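Esterase (Staphylococcus aureus subsp. aureus USA300_TCH1516, PDB 3D7R) is a putative esterase of the alpha/beta-hydrolase fold that probably hydrolyses ester bonds. Local coordinates at residues H37-M42 with Q110-H115; L177-V182 with I246-G251; D220-Q225 with M295-P300; Y290-M295 with I311-K316. One frame throughout, in Å; residues are numbered along the deposited sequence.

Contact 1: residues H37-M42 with Q110-H115; sequences HNRSIM and QPSPFH. With DMS (dimethyl sulfoxide), chain I.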
loop_
_atom_site.group_PDB
_atom_site.type_symbol
_atom_site.label_atom_id
_atom_site.label_comp_id
_atom_site.label_asym_id
_atom_site.label_seq_id
_atom_site.Cartn_x
_atom_site.Cartn_y
_atom_site.Cartn_z
ATOM N N HIS A 37 15.053 12.771 -0.078
ATOM C CA HIS A 37 14.568 13.888 0.734
ATOM C C HIS A 37 13.154 14.300 0.336
ATOM O O HIS A 37 12.345 14.646 1.200
ATOM C CB HIS A 37 15.495 15.118 0.626
ATOM C CG HIS A 37 16.736 15.025 1.461
ATOM N ND1 HIS A 37 18.004 15.050 0.916
ATOM C CD2 HIS A 37 16.908 14.925 2.804
ATOM C CE1 HIS A 37 18.903 14.957 1.884
ATOM N NE2 HIS A 37 18.263 14.885 3.040
ATOM N N ASN A 38 12.851 14.245 -0.965
ATOM C CA ASN A 38 11.519 14.639 -1.445
ATOM C C ASN A 38 10.398 13.649 -1.083
ATOM O O ASN A 38 9.247 13.827 -1.482
ATOM C CB ASN A 38 11.527 14.981 -2.960
ATOM C CG ASN A 38 11.868 13.781 -3.869
ATOM O OD1 ASN A 38 11.759 12.615 -3.479
ATOM N ND2 ASN A 38 12.277 14.083 -5.110
ATOM N N ARG A 39 10.743 12.594 -0.351
ATOM C CA ARG A 39 9.731 11.667 0.143
ATOM C C ARG A 39 9.662 11.681 1.676
ATOM O O ARG A 39 8.882 10.936 2.284
ATOM C CB ARG A 39 10.011 10.244 -0.355
ATOM C CG ARG A 39 9.922 10.072 -1.873
ATOM C CD ARG A 39 9.944 8.588 -2.262
ATOM N NE ARG A 39 8.645 7.963 -2.030
ATOM C CZ ARG A 39 7.576 8.132 -2.811
ATOM N NH1 ARG A 39 7.649 8.915 -3.878
ATOM N NH2 ARG A 39 6.430 7.519 -2.520
ATOM N N SER A 40 10.491 12.500 2.309
ATOM C CA SER A 40 10.530 12.494 3.761
ATOM C C SER A 40 9.300 13.174 4.344
ATOM O O SER A 40 8.845 14.192 3.841
ATOM C CB SER A 40 11.821 13.112 4.293
ATOM O OG SER A 40 11.707 13.351 5.690
ATOM N N ILE A 41 8.743 12.573 5.389
ATOM C CA ILE A 41 7.629 13.178 6.107
ATOM C C ILE A 41 8.058 13.524 7.535
ATOM O O ILE A 41 7.215 13.679 8.438
ATOM C CB ILE A 41 6.375 12.269 6.116
ATOM C CG1 ILE A 41 6.690 10.909 6.744
ATOM C CG2 ILE A 41 5.817 12.120 4.707
ATOM C CD1 ILE A 41 5.494 10.235 7.314
HETATM N N MSE A 42 9.370 13.672 7.730
HETATM C CA MSE A 42 9.913 13.998 9.050
HETATM C C MSE A 42 9.778 15.499 9.297
HETATM O O MSE A 42 10.787 16.194 9.454
HETATM C CB MSE A 42 11.388 13.578 9.149
HETATM C CG MSE A 42 11.627 12.079 9.029
HETATM SE SE MSE A 42 10.431 11.030 10.182
HETATM C CE MSE A 42 11.568 9.494 10.396
ATOM N N GLN A 110 3.560 10.447 -5.031
ATOM C CA GLN A 110 3.367 9.548 -6.154
ATOM C C GLN A 110 4.311 8.352 -5.973
ATOM O O GLN A 110 5.102 8.324 -4.994
ATOM C CB GLN A 110 3.641 10.291 -7.474
ATOM C CG GLN A 110 2.700 11.458 -7.760
ATOM C CD GLN A 110 1.251 11.049 -8.076
ATOM O OE1 GLN A 110 0.712 10.090 -7.522
ATOM N NE2 GLN A 110 0.605 11.827 -8.941
ATOM N N PRO A 111 4.223 7.334 -6.869
ATOM C CA PRO A 111 5.145 6.216 -6.706
ATOM C C PRO A 111 6.623 6.602 -6.761
ATOM O O PRO A 111 7.037 7.441 -7.565
ATOM C CB PRO A 111 4.799 5.286 -7.876
ATOM C CG PRO A 111 3.379 5.615 -8.198
ATOM C CD PRO A 111 3.298 7.107 -7.995
ATOM N N SER A 112 7.388 5.961 -5.886
ATOM C CA SER A 112 8.835 6.055 -5.843
ATOM C C SER A 112 9.409 5.324 -7.041
ATOM O O SER A 112 8.784 4.398 -7.529
ATOM C CB SER A 112 9.304 5.347 -4.569
ATOM O OG SER A 112 10.696 5.239 -4.562
ATOM N N PRO A 113 10.618 5.707 -7.502
ATOM C CA PRO A 113 11.296 4.880 -8.501
ATOM C C PRO A 113 11.541 3.454 -7.995
ATOM O O PRO A 113 11.612 2.522 -8.809
ATOM C CB PRO A 113 12.633 5.608 -8.723
ATOM C CG PRO A 113 12.784 6.512 -7.553
ATOM C CD PRO A 113 11.410 6.899 -7.143
ATOM N N PHE A 114 11.658 3.292 -6.673
ATOM C CA PHE A 114 11.806 1.985 -6.030
ATOM C C PHE A 114 10.495 1.192 -6.060
ATOM O O PHE A 114 10.512 -0.050 -5.989
ATOM C CB PHE A 114 12.270 2.145 -4.566
ATOM C CG PHE A 114 13.749 2.428 -4.405
ATOM C CD1 PHE A 114 14.497 3.020 -5.428
ATOM C CD2 PHE A 114 14.398 2.103 -3.225
ATOM C CE1 PHE A 114 15.882 3.271 -5.271
ATOM C CE2 PHE A 114 15.772 2.369 -3.057
ATOM C CZ PHE A 114 16.507 2.948 -4.088
ATOM N N HIS A 115 9.360 1.894 -6.129
ATOM C CA HIS A 115 8.075 1.228 -6.348
ATOM C C HIS A 115 8.043 0.632 -7.750
ATOM O O HIS A 115 7.578 -0.482 -7.939
ATOM C CB HIS A 115 6.887 2.185 -6.191
ATOM C CG HIS A 115 6.458 2.429 -4.772
ATOM N ND1 HIS A 115 6.345 3.697 -4.238
ATOM C CD2 HIS A 115 6.071 1.576 -3.794
ATOM C CE1 HIS A 115 5.940 3.613 -2.982
ATOM N NE2 HIS A 115 5.758 2.335 -2.692
HETATM S S DMS I . 13.131 5.775 -1.601
HETATM O O DMS I . 11.561 5.154 -2.165
HETATM C C1 DMS I . 13.881 4.493 -0.560
HETATM C C2 DMS I . 14.323 5.759 -2.970
#
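Arg39 reaches Ser112 and Gln110 by a bend late in its chain: CG is anti to the carbonyl carbon, and the turn at chi3 (78°) swings the guanidinium toward the 110-115 backbone. Both terminal nitrogens then take one acceptor, NH1 lying 2.8 Å and NH2 2.9 Å from Gln110 O. This end-on grip keeps the oxygen close to the guanidinium plane, although neither N-H points straight at it. Ser112 lies over one face of the same group, with its CB 3.7 Å from Arg39 NE, while the edge of the His115 ring faces Arg39 NH2. Ser112 OG is anti to its own nitrogen (chi1 172°), which lets it accept from Phe114 N at 3.0 Å and cap the helix that begins beyond it. His115 ND1 accepts from Ser112 N in return, 3.0 Å away, completing a capping box. The hydroxyl also donates to the oxygen of a dimethyl sulfoxide probably left from crystallisation; at 2.5 Å between Ser112 OG and that O, the length itself is doubtful. A methyl of this solvent molecule rests over the centre of the Phe114 ring. His115 NE2 is bonded to Asp171, at the end of strand 166-171. The contact thus ties the loop between helices 30-33 and 46-61 to the start of helix 113-126, with Gln110 against helix 46-61 and Ile41 against helix 225-236.

Contact 2: residues L177-V182 with I246-G251; sequences LALSFV and ISPING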
loop_
_atom_site.group_PDB
_atom_site.type_symbol
_atom_site.label_atom_id
_atom_site.label_comp_id
_atom_site.label_asym_id
_atom_site.label_seq_id
_atom_site.Cartn_x
_atom_site.Cartn_y
_atom_site.Cartn_z
ATOM N N LEU A 177 -5.062 1.583 2.413
ATOM C CA LEU A 177 -6.056 1.768 1.341
ATOM C C LEU A 177 -6.561 0.416 0.819
ATOM O O LEU A 177 -7.755 0.221 0.632
ATOM C CB LEU A 177 -5.480 2.568 0.155
ATOM C CG LEU A 177 -5.166 4.056 0.247
ATOM C CD1 LEU A 177 -4.941 4.643 -1.161
ATOM C CD2 LEU A 177 -6.309 4.825 0.939
ATOM N N ALA A 178 -5.644 -0.519 0.609
ATOM C CA ALA A 178 -5.998 -1.844 0.107
ATOM C C ALA A 178 -6.936 -2.572 1.066
ATOM O O ALA A 178 -7.973 -3.074 0.632
ATOM C CB ALA A 178 -4.738 -2.670 -0.166
ATOM N N LEU A 179 -6.593 -2.628 2.360
ATOM C CA LEU A 179 -7.492 -3.279 3.334
ATOM C C LEU A 179 -8.845 -2.552 3.432
ATOM O O LEU A 179 -9.905 -3.188 3.381
ATOM C CB LEU A 179 -6.837 -3.408 4.728
ATOM C CG LEU A 179 -7.744 -3.932 5.857
ATOM C CD1 LEU A 179 -8.310 -5.323 5.572
ATOM C CD2 LEU A 179 -7.040 -3.944 7.204
ATOM N N SER A 180 -8.810 -1.231 3.604
ATOM C CA SER A 180 -10.039 -0.438 3.668
ATOM C C SER A 180 -10.921 -0.623 2.412
ATOM O O SER A 180 -12.156 -0.713 2.504
ATOM C CB SER A 180 -9.687 1.037 3.884
ATOM O OG SER A 180 -10.833 1.845 3.757
ATOM N N PHE A 181 -10.295 -0.693 1.245
ATOM C CA PHE A 181 -11.037 -0.903 -0.001
ATOM C C PHE A 181 -11.700 -2.295 -0.052
ATOM O O PHE A 181 -12.847 -2.429 -0.450
ATOM C CB PHE A 181 -10.148 -0.651 -1.233
ATOM C CG PHE A 181 -10.805 -1.058 -2.543
ATOM C CD1 PHE A 181 -11.882 -0.338 -3.045
ATOM C CD2 PHE A 181 -10.352 -2.180 -3.250
ATOM C CE1 PHE A 181 -12.519 -0.733 -4.228
ATOM C CE2 PHE A 181 -10.977 -2.571 -4.451
ATOM C CZ PHE A 181 -12.046 -1.847 -4.931
ATOM N N VAL A 182 -10.983 -3.336 0.360
ATOM C CA VAL A 182 -11.573 -4.687 0.380
ATOM C C VAL A 182 -12.706 -4.761 1.422
ATOM O O VAL A 182 -13.717 -5.433 1.213
ATOM C CB VAL A 182 -10.479 -5.768 0.596
ATOM C CG1 VAL A 182 -11.106 -7.149 0.834
ATOM C CG2 VAL A 182 -9.509 -5.770 -0.619
ATOM N N ILE A 246 -10.355 5.223 7.135
ATOM C CA ILE A 246 -9.008 5.811 7.238
ATOM C C ILE A 246 -8.050 4.883 8.001
ATOM O O ILE A 246 -6.901 4.700 7.600
ATOM C CB ILE A 246 -9.069 7.173 7.957
ATOM C CG1 ILE A 246 -9.921 8.151 7.130
ATOM C CG2 ILE A 246 -7.648 7.731 8.182
ATOM C CD1 ILE A 246 -10.346 9.364 7.883
ATOM N N SER A 247 -8.544 4.310 9.096
ATOM C CA SER A 247 -7.802 3.388 9.932
ATOM C C SER A 247 -8.537 2.043 9.906
ATOM O O SER A 247 -9.365 1.781 10.778
ATOM C CB SER A 247 -7.722 3.940 11.357
ATOM O OG SER A 247 -6.904 5.098 11.401
ATOM N N PRO A 248 -8.260 1.210 8.881
ATOM C CA PRO A 248 -8.969 -0.044 8.640
ATOM C C PRO A 248 -8.793 -1.113 9.739
ATOM O O PRO A 248 -9.528 -2.119 9.758
ATOM C CB PRO A 248 -8.390 -0.512 7.297
ATOM C CG PRO A 248 -7.043 0.096 7.241
ATOM C CD PRO A 248 -7.230 1.446 7.850
ATOM N N ILE A 249 -7.880 -0.876 10.683
ATOM C CA ILE A 249 -7.822 -1.727 11.887
ATOM C C ILE A 249 -9.203 -1.737 12.599
ATOM O O ILE A 249 -9.551 -2.711 13.292
ATOM C CB ILE A 249 -6.720 -1.261 12.870
ATOM C CG1 ILE A 249 -6.391 -2.374 13.884
ATOM C CG2 ILE A 249 -7.109 0.110 13.526
ATOM C CD1 ILE A 249 -5.002 -2.220 14.542
ATOM N N ASN A 250 -9.970 -0.658 12.398
ATOM C CA ASN A 250 -11.300 -0.504 12.991
ATOM C C ASN A 250 -12.421 -1.014 12.071
ATOM O O ASN A 250 -13.600 -0.939 12.441
ATOM C CB ASN A 250 -11.570 0.976 13.305
ATOM C CG ASN A 250 -10.649 1.537 14.377
ATOM O OD1 ASN A 250 -10.252 0.822 15.320
ATOM N ND2 ASN A 250 -10.305 2.831 14.246
ATOM N N GLY A 251 -12.068 -1.521 10.888
ATOM C CA GLY A 251 -13.072 -1.928 9.880
ATOM C C GLY A 251 -13.540 -3.373 9.979
ATOM O O GLY A 251 -13.177 -4.092 10.922
#
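Leu179 and Pro248 join two parts of the alpha/beta-hydrolase core: helix 173-187, which follows strand 166-171 in a strand-turn-helix unit that fits the nucleophile elbow of this fold, and the loop that leads from helix 225-236 to strand 259-264. The apolar packing centres on one atom, Pro248 CB. It sits 3.7 Å from CD2 and 3.8 Å from CG of Leu179, whose branch extends from the helix with CG anti to the backbone nitrogen (chi1 174°). The proline ring and the leucine branch cross obliquely, and Pro248 CG also approaches Leu179 CD2, so two ring carbons share the methyl. Leu179 carries the apolar layer further, onto Leu196 and Leu198 of strand 195-199 and onto Phe276 of helix 270-282. Ile249 turns away from helix 173-187 and packs on that same helix 270-282.

Polar interactions fasten the edges of this packing through neighbouring residues. Ser180 OG bonds to Arg245 O, just before the loop segment, and Pro248 O accepts from Gln183 NE2, one residue beyond the helical segment; each pins loop backbone to a helix side chain. Within the loop, a short 3-10 turn at 248-250 is held by Asn250 N to Ser247 O at 3.0 Å and Gly251 N to Pro248 O at 2.8 Å. Ser247 OG is held by Leu241 O and Ala205 N.

Close approach of helix and turn makes up the rest: the CA atoms of Ser180 and Pro248 are 5.1 Å apart, Ser180 CB is 4.0 Å from Pro248 CB, and Ser180 N is 3.8 Å from that carbon.

Contact 3: residues D220-Q225 with M295-P300; sequences DAVLSQ and MVHDFP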
loop_
_atom_site.group_PDB
_atom_site.type_symbol
_atom_site.label_atom_id
_atom_site.label_comp_id
_atom_site.label_asym_id
_atom_site.label_seq_id
_atom_site.Cartn_x
_atom_site.Cartn_y
_atom_site.Cartn_z
ATOM N N ASP A 220 12.655 3.786 14.130
ATOM C CA ASP A 220 11.948 4.054 12.873
ATOM C C ASP A 220 12.394 5.375 12.259
ATOM O O ASP A 220 11.959 6.431 12.689
ATOM C CB ASP A 220 10.426 4.086 13.097
ATOM C CG ASP A 220 9.637 4.062 11.791
ATOM O OD1 ASP A 220 10.177 4.424 10.725
ATOM O OD2 ASP A 220 8.462 3.655 11.811
ATOM N N ALA A 221 13.230 5.291 11.227
ATOM C CA ALA A 221 13.783 6.465 10.560
ATOM C C ALA A 221 12.932 6.885 9.363
ATOM O O ALA A 221 13.345 7.732 8.588
ATOM C CB ALA A 221 15.218 6.163 10.113
ATOM N N VAL A 222 11.738 6.306 9.216
ATOM C CA VAL A 222 10.867 6.591 8.076
ATOM C C VAL A 222 9.553 7.234 8.501
ATOM O O VAL A 222 9.156 8.268 7.959
ATOM C CB VAL A 222 10.551 5.316 7.264
ATOM C CG1 VAL A 222 9.662 5.652 6.020
ATOM C CG2 VAL A 222 11.843 4.627 6.831
ATOM N N LEU A 223 8.860 6.615 9.449
ATOM C CA LEU A 223 7.559 7.146 9.859
ATOM C C LEU A 223 7.697 8.234 10.905
ATOM O O LEU A 223 8.632 8.211 11.695
ATOM C CB LEU A 223 6.654 6.032 10.390
ATOM C CG LEU A 223 6.278 5.008 9.311
ATOM C CD1 LEU A 223 5.439 3.899 9.930
ATOM C CD2 LEU A 223 5.533 5.678 8.157
ATOM N N SER A 224 6.730 9.155 10.903
ATOM C CA SER A 224 6.602 10.232 11.860
ATOM C C SER A 224 5.130 10.324 12.257
ATOM O O SER A 224 4.272 10.451 11.378
ATOM C CB SER A 224 7.005 11.528 11.174
ATOM O OG SER A 224 6.612 12.643 11.943
ATOM N N GLN A 225 4.821 10.232 13.553
ATOM C CA GLN A 225 3.432 10.405 14.002
ATOM C C GLN A 225 2.924 11.768 13.524
ATOM O O GLN A 225 1.870 11.841 12.926
ATOM C CB GLN A 225 3.254 10.309 15.531
ATOM C CG GLN A 225 1.752 10.193 15.911
ATOM C CD GLN A 225 1.436 10.354 17.386
ATOM O OE1 GLN A 225 2.246 10.853 18.159
ATOM N NE2 GLN A 225 0.233 9.940 17.780
HETATM N N MSE A 295 13.832 -5.521 10.152
HETATM C CA MSE A 295 13.520 -4.721 8.961
HETATM C C MSE A 295 12.808 -3.411 9.258
HETATM O O MSE A 295 12.066 -3.285 10.256
HETATM C CB MSE A 295 12.706 -5.540 7.954
HETATM C CG MSE A 295 13.518 -6.622 7.262
HETATM SE SE MSE A 295 15.022 -5.877 6.256
HETATM C CE MSE A 295 16.430 -6.133 7.546
ATOM N N VAL A 296 13.000 -2.460 8.340
ATOM C CA VAL A 296 12.439 -1.124 8.430
ATOM C C VAL A 296 11.084 -1.024 7.717
ATOM O O VAL A 296 10.663 -1.962 7.024
ATOM C CB VAL A 296 13.433 -0.048 7.868
ATOM C CG1 VAL A 296 14.801 -0.131 8.585
ATOM C CG2 VAL A 296 13.609 -0.160 6.343
ATOM N N HIS A 297 10.412 0.116 7.891
ATOM C CA HIS A 297 9.143 0.379 7.204
ATOM C C HIS A 297 9.282 0.199 5.697
ATOM O O HIS A 297 10.184 0.778 5.091
ATOM C CB HIS A 297 8.653 1.801 7.486
ATOM C CG HIS A 297 7.348 2.119 6.817
ATOM N ND1 HIS A 297 6.174 1.468 7.137
ATOM C CD2 HIS A 297 7.038 2.994 5.829
ATOM C CE1 HIS A 297 5.193 1.939 6.383
ATOM N NE2 HIS A 297 5.691 2.863 5.580
ATOM N N ASP A 298 8.409 -0.623 5.107
ATOM C CA ASP A 298 8.296 -0.711 3.648
ATOM C C ASP A 298 9.538 -1.380 3.084
ATOM O O ASP A 298 9.921 -1.132 1.915
ATOM C CB ASP A 298 8.169 0.707 3.063
ATOM C CG ASP A 298 7.244 0.792 1.838
ATOM O OD1 ASP A 298 6.421 -0.107 1.612
ATOM O OD2 ASP A 298 7.337 1.810 1.112
ATOM N N PHE A 299 10.163 -2.247 3.888
ATOM C CA PHE A 299 11.497 -2.767 3.540
ATOM C C PHE A 299 11.642 -3.381 2.131
ATOM O O PHE A 299 12.698 -3.227 1.545
ATOM C CB PHE A 299 12.065 -3.697 4.624
ATOM C CG PHE A 299 11.465 -5.075 4.631
ATOM C CD1 PHE A 299 11.991 -6.085 3.811
ATOM C CD2 PHE A 299 10.395 -5.373 5.472
ATOM C CE1 PHE A 299 11.438 -7.383 3.810
ATOM C CE2 PHE A 299 9.822 -6.657 5.486
ATOM C CZ PHE A 299 10.342 -7.665 4.655
ATOM N N PRO A 300 10.601 -4.071 1.597
ATOM C CA PRO A 300 10.746 -4.701 0.282
ATOM C C PRO A 300 11.061 -3.757 -0.891
ATOM O O PRO A 300 11.411 -4.244 -1.968
ATOM C CB PRO A 300 9.385 -5.382 0.067
ATOM C CG PRO A 300 8.910 -5.678 1.495
ATOM C CD PRO A 300 9.262 -4.359 2.161
HETATM O O HOH W 1 11.423 2.118 9.558
#
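His297 and Leu223 meet where alpha/beta hydrolases usually keep the histidine of their catalytic triad, in the loop after the last strand of the sheet. His297 ND1 is hydrogen-bonded to Glu267, a pairing consistent with the histidine and acid of such a triad, and the side chain also touches Ser200. With CG anti to the backbone nitrogen (chi1 -179°), the imidazole reaches in among the side chains of 220-225. Leu223 roofs one face in a CH-pi contact: its CD2 is 3.9 Å from the ring centroid and only 16° off the normal, while CD1 lies 3.8 Å from His297 ND1. The opposite face rests on Asp298 CB, so the ring is sandwiched between aliphatic groups. Val222 adds its CG1, 3.7 Å from His297 CD2, and the two side chains cross at about a right angle.

The roof is itself braced by Asp220. Its OD1 accepts from Val222 N and Leu223 N, each at 2.9 Å, forming an Asx turn and an Asx motif that fold the loop back on itself; both nitrogens approach from the same face of the carboxylate plane. OD2 of Asp220 is bonded to Met268 N, next in the chain to Glu267. On the other side of the contact, a type II turn from Val296 to Phe299 presents the histidine. A water links the Asp220 carboxylate to the backbone of His297, donating to Asp220 OD1 at 2.9 Å and accepting from His297 N at 2.8 Å.

Contact 4: residues Y290-M295 with I311-K316; sequences YDYPKM and IKQIAK. With DMS (dimethyl sulfoxide), chain F.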
loop_
_atom_site.group_PDB
_atom_site.type_symbol
_atom_site.label_atom_id
_atom_site.label_comp_id
_atom_site.label_asym_id
_atom_site.label_seq_id
_atom_site.Cartn_x
_atom_site.Cartn_y
_atom_site.Cartn_z
ATOM N N TYR A 290 4.260 -12.448 7.838
ATOM C CA TYR A 290 5.688 -12.636 7.692
ATOM C C TYR A 290 6.356 -11.438 8.367
ATOM O O TYR A 290 6.359 -10.339 7.836
ATOM C CB TYR A 290 6.059 -12.731 6.210
ATOM C CG TYR A 290 5.435 -13.909 5.478
ATOM C CD1 TYR A 290 6.109 -15.137 5.395
ATOM C CD2 TYR A 290 4.174 -13.808 4.881
ATOM C CE1 TYR A 290 5.560 -16.224 4.708
ATOM C CE2 TYR A 290 3.607 -14.898 4.189
ATOM C CZ TYR A 290 4.314 -16.097 4.111
ATOM O OH TYR A 290 3.784 -17.182 3.451
ATOM N N ASP A 291 6.878 -11.665 9.562
ATOM C CA ASP A 291 7.355 -10.591 10.434
ATOM C C ASP A 291 8.879 -10.640 10.467
ATOM O O ASP A 291 9.464 -11.625 10.927
ATOM C CB ASP A 291 6.794 -10.793 11.838
ATOM C CG ASP A 291 7.030 -9.595 12.763
ATOM O OD1 ASP A 291 7.679 -8.607 12.351
ATOM O OD2 ASP A 291 6.528 -9.645 13.913
ATOM N N TYR A 292 9.509 -9.578 9.962
ATOM C CA TYR A 292 10.977 -9.498 9.866
ATOM C C TYR A 292 11.539 -8.620 10.991
ATOM O O TYR A 292 11.516 -7.409 10.897
ATOM C CB TYR A 292 11.366 -8.918 8.509
ATOM C CG TYR A 292 11.192 -9.866 7.342
ATOM C CD1 TYR A 292 12.306 -10.316 6.633
ATOM C CD2 TYR A 292 9.923 -10.294 6.927
ATOM C CE1 TYR A 292 12.172 -11.179 5.554
ATOM C CE2 TYR A 292 9.779 -11.176 5.829
ATOM C CZ TYR A 292 10.920 -11.605 5.161
ATOM O OH TYR A 292 10.830 -12.443 4.072
ATOM N N PRO A 293 12.039 -9.227 12.065
ATOM C CA PRO A 293 12.388 -8.441 13.266
ATOM C C PRO A 293 13.302 -7.227 13.053
ATOM O O PRO A 293 13.112 -6.206 13.714
ATOM C CB PRO A 293 13.095 -9.461 14.160
ATOM C CG PRO A 293 12.517 -10.760 13.752
ATOM C CD PRO A 293 12.292 -10.668 12.256
ATOM N N LYS A 294 14.258 -7.306 12.136
ATOM C CA LYS A 294 15.234 -6.220 12.008
ATOM C C LYS A 294 14.932 -5.275 10.858
ATOM O O LYS A 294 15.662 -4.312 10.628
ATOM C CB LYS A 294 16.651 -6.779 11.908
ATOM C CG LYS A 294 17.121 -7.501 13.202
ATOM C CD LYS A 294 18.185 -8.566 12.937
ATOM C CE LYS A 294 19.357 -8.061 12.113
ATOM N NZ LYS A 294 19.094 -8.114 10.635
HETATM N N MSE A 295 13.832 -5.521 10.152
HETATM C CA MSE A 295 13.520 -4.721 8.961
HETATM C C MSE A 295 12.808 -3.411 9.258
HETATM O O MSE A 295 12.066 -3.285 10.256
HETATM C CB MSE A 295 12.706 -5.540 7.954
HETATM C CG MSE A 295 13.518 -6.622 7.262
HETATM SE SE MSE A 295 15.022 -5.877 6.256
HETATM C CE MSE A 295 16.430 -6.133 7.546
ATOM N N ILE A 311 9.583 -11.186 -1.589
ATOM C CA ILE A 311 9.014 -11.355 -2.929
ATOM C C ILE A 311 8.808 -12.832 -3.248
ATOM O O ILE A 311 7.752 -13.203 -3.774
ATOM C CB ILE A 311 9.857 -10.630 -4.005
ATOM C CG1 ILE A 311 9.671 -9.114 -3.856
ATOM C CG2 ILE A 311 9.447 -11.065 -5.423
ATOM C CD1 ILE A 311 10.816 -8.293 -4.432
ATOM N N LYS A 312 9.784 -13.678 -2.895
ATOM C CA LYS A 312 9.632 -15.124 -3.096
ATOM C C LYS A 312 8.464 -15.671 -2.269
ATOM O O LYS A 312 7.749 -16.561 -2.733
ATOM C CB LYS A 312 10.909 -15.894 -2.762
ATOM C CG LYS A 312 12.045 -15.679 -3.738
ATOM C CD LYS A 312 13.273 -16.557 -3.368
ATOM C CE LYS A 312 14.581 -15.978 -3.930
ATOM N NZ LYS A 312 14.982 -16.587 -5.240
ATOM N N GLN A 313 8.282 -15.156 -1.055
ATOM C CA GLN A 313 7.151 -15.556 -0.214
ATOM C C GLN A 313 5.794 -15.152 -0.810
ATOM O O GLN A 313 4.810 -15.904 -0.708
ATOM C CB GLN A 313 7.303 -14.993 1.196
ATOM C CG GLN A 313 8.416 -15.717 1.992
ATOM C CD GLN A 313 8.850 -14.966 3.220
ATOM O OE1 GLN A 313 8.788 -13.733 3.276
ATOM N NE2 GLN A 313 9.292 -15.709 4.229
ATOM N N ILE A 314 5.735 -13.954 -1.392
ATOM C CA ILE A 314 4.564 -13.537 -2.176
ATOM C C ILE A 314 4.305 -14.533 -3.311
ATOM O O ILE A 314 3.191 -15.052 -3.427
ATOM C CB ILE A 314 4.721 -12.100 -2.720
ATOM C CG1 ILE A 314 4.760 -11.102 -1.544
ATOM C CG2 ILE A 314 3.561 -11.758 -3.701
ATOM C CD1 ILE A 314 5.035 -9.662 -1.932
ATOM N N ALA A 315 5.336 -14.837 -4.108
ATOM C CA ALA A 315 5.219 -15.759 -5.246
ATOM C C ALA A 315 4.746 -17.160 -4.819
ATOM O O ALA A 315 3.862 -17.742 -5.443
ATOM C CB ALA A 315 6.554 -15.866 -5.990
ATOM N N LYS A 316 5.339 -17.692 -3.758
ATOM C CA LYS A 316 4.956 -19.007 -3.250
ATOM C C LYS A 316 3.522 -19.025 -2.705
ATOM O O LYS A 316 2.794 -19.995 -2.901
ATOM C CB LYS A 316 5.944 -19.473 -2.178
ATOM C CG LYS A 316 5.812 -20.965 -1.780
ATOM C CD LYS A 316 4.837 -21.150 -0.612
ATOM C CE LYS A 316 4.353 -22.608 -0.479
ATOM N NZ LYS A 316 2.954 -22.659 0.079
HETATM S S DMS F . 9.613 -14.293 7.988
HETATM O O DMS F . 10.282 -15.271 6.669
HETATM C C1 DMS F . 9.297 -15.411 9.378
HETATM C C2 DMS F . 10.984 -13.342 8.669
HETATM O O HOH W 2 5.063 -18.083 1.274
#
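Gln313 fits between Tyr290 and Tyr292, and the close packing lies along its amide. The side chain leaves the helix with CG anti to the carbonyl carbon and runs extended beyond it, past the Tyr290 ring. Gln313 NE2 comes within 3.4 Å of Tyr290 CD1, with ring and amide planes 43° apart, and Gln313 CB lies over the ring toward its rim. Tyr292 comes from the opposite direction to meet the amide and donates its OH to Gln313 OE1. That bond is modelled at 2.5 Å, short enough for its exact length to be doubtful; the donor lies above the carbonyl plane, 41° out of it, and the tyrosine ring stands nearly upright to the amide.

The looser side, at the protein surface, is occupied by small molecules. Gln313 NE2 donates to the oxygen of a dimethyl sulfoxide at 2.7 Å, and a methyl of that solvent molecule sits over the centre of the Tyr292 ring. At the backbone of the same glutamine a water donates to Gln313 O at 3.0 Å and to Tyr290 OH at 2.7 Å, a second link between the two residues. Tyr290 OH also pairs with Glu288.

The contact packs the outermost, last strand of the alpha/beta-hydrolase sheet, 287-292, with the helix that follows it. Tyr290 stacks on Phe262 of strand 259-264, which Gln313 and Ile314 of helix 305-318 also touch, and Ile311 packs against helix 113-126.

How the contacts relate
Contacts 1 and 3 are neighbours, their centres 12 Å apart: selenomethionine Met42 reaches the 220-225 loop, its CE 3.1 Å from Ala221 O, and Ile41 O meets Ser224 CB. Contact 3 continues into contact 4 through the shared Met295 and through Phe299 CZ, 3.5 Å from Tyr292 CD2, so the edge strand of contact 4 leads through Met295 into the loop that carries the probable active-site histidine. Contact 2 stands apart, its centre about 20 Å from that of contact 3 and on the opposite side of the chain's centre from contact 1. Asp171, partner of His115, and helix 173-187 of contact 2 belong to the same strand-turn-helix unit.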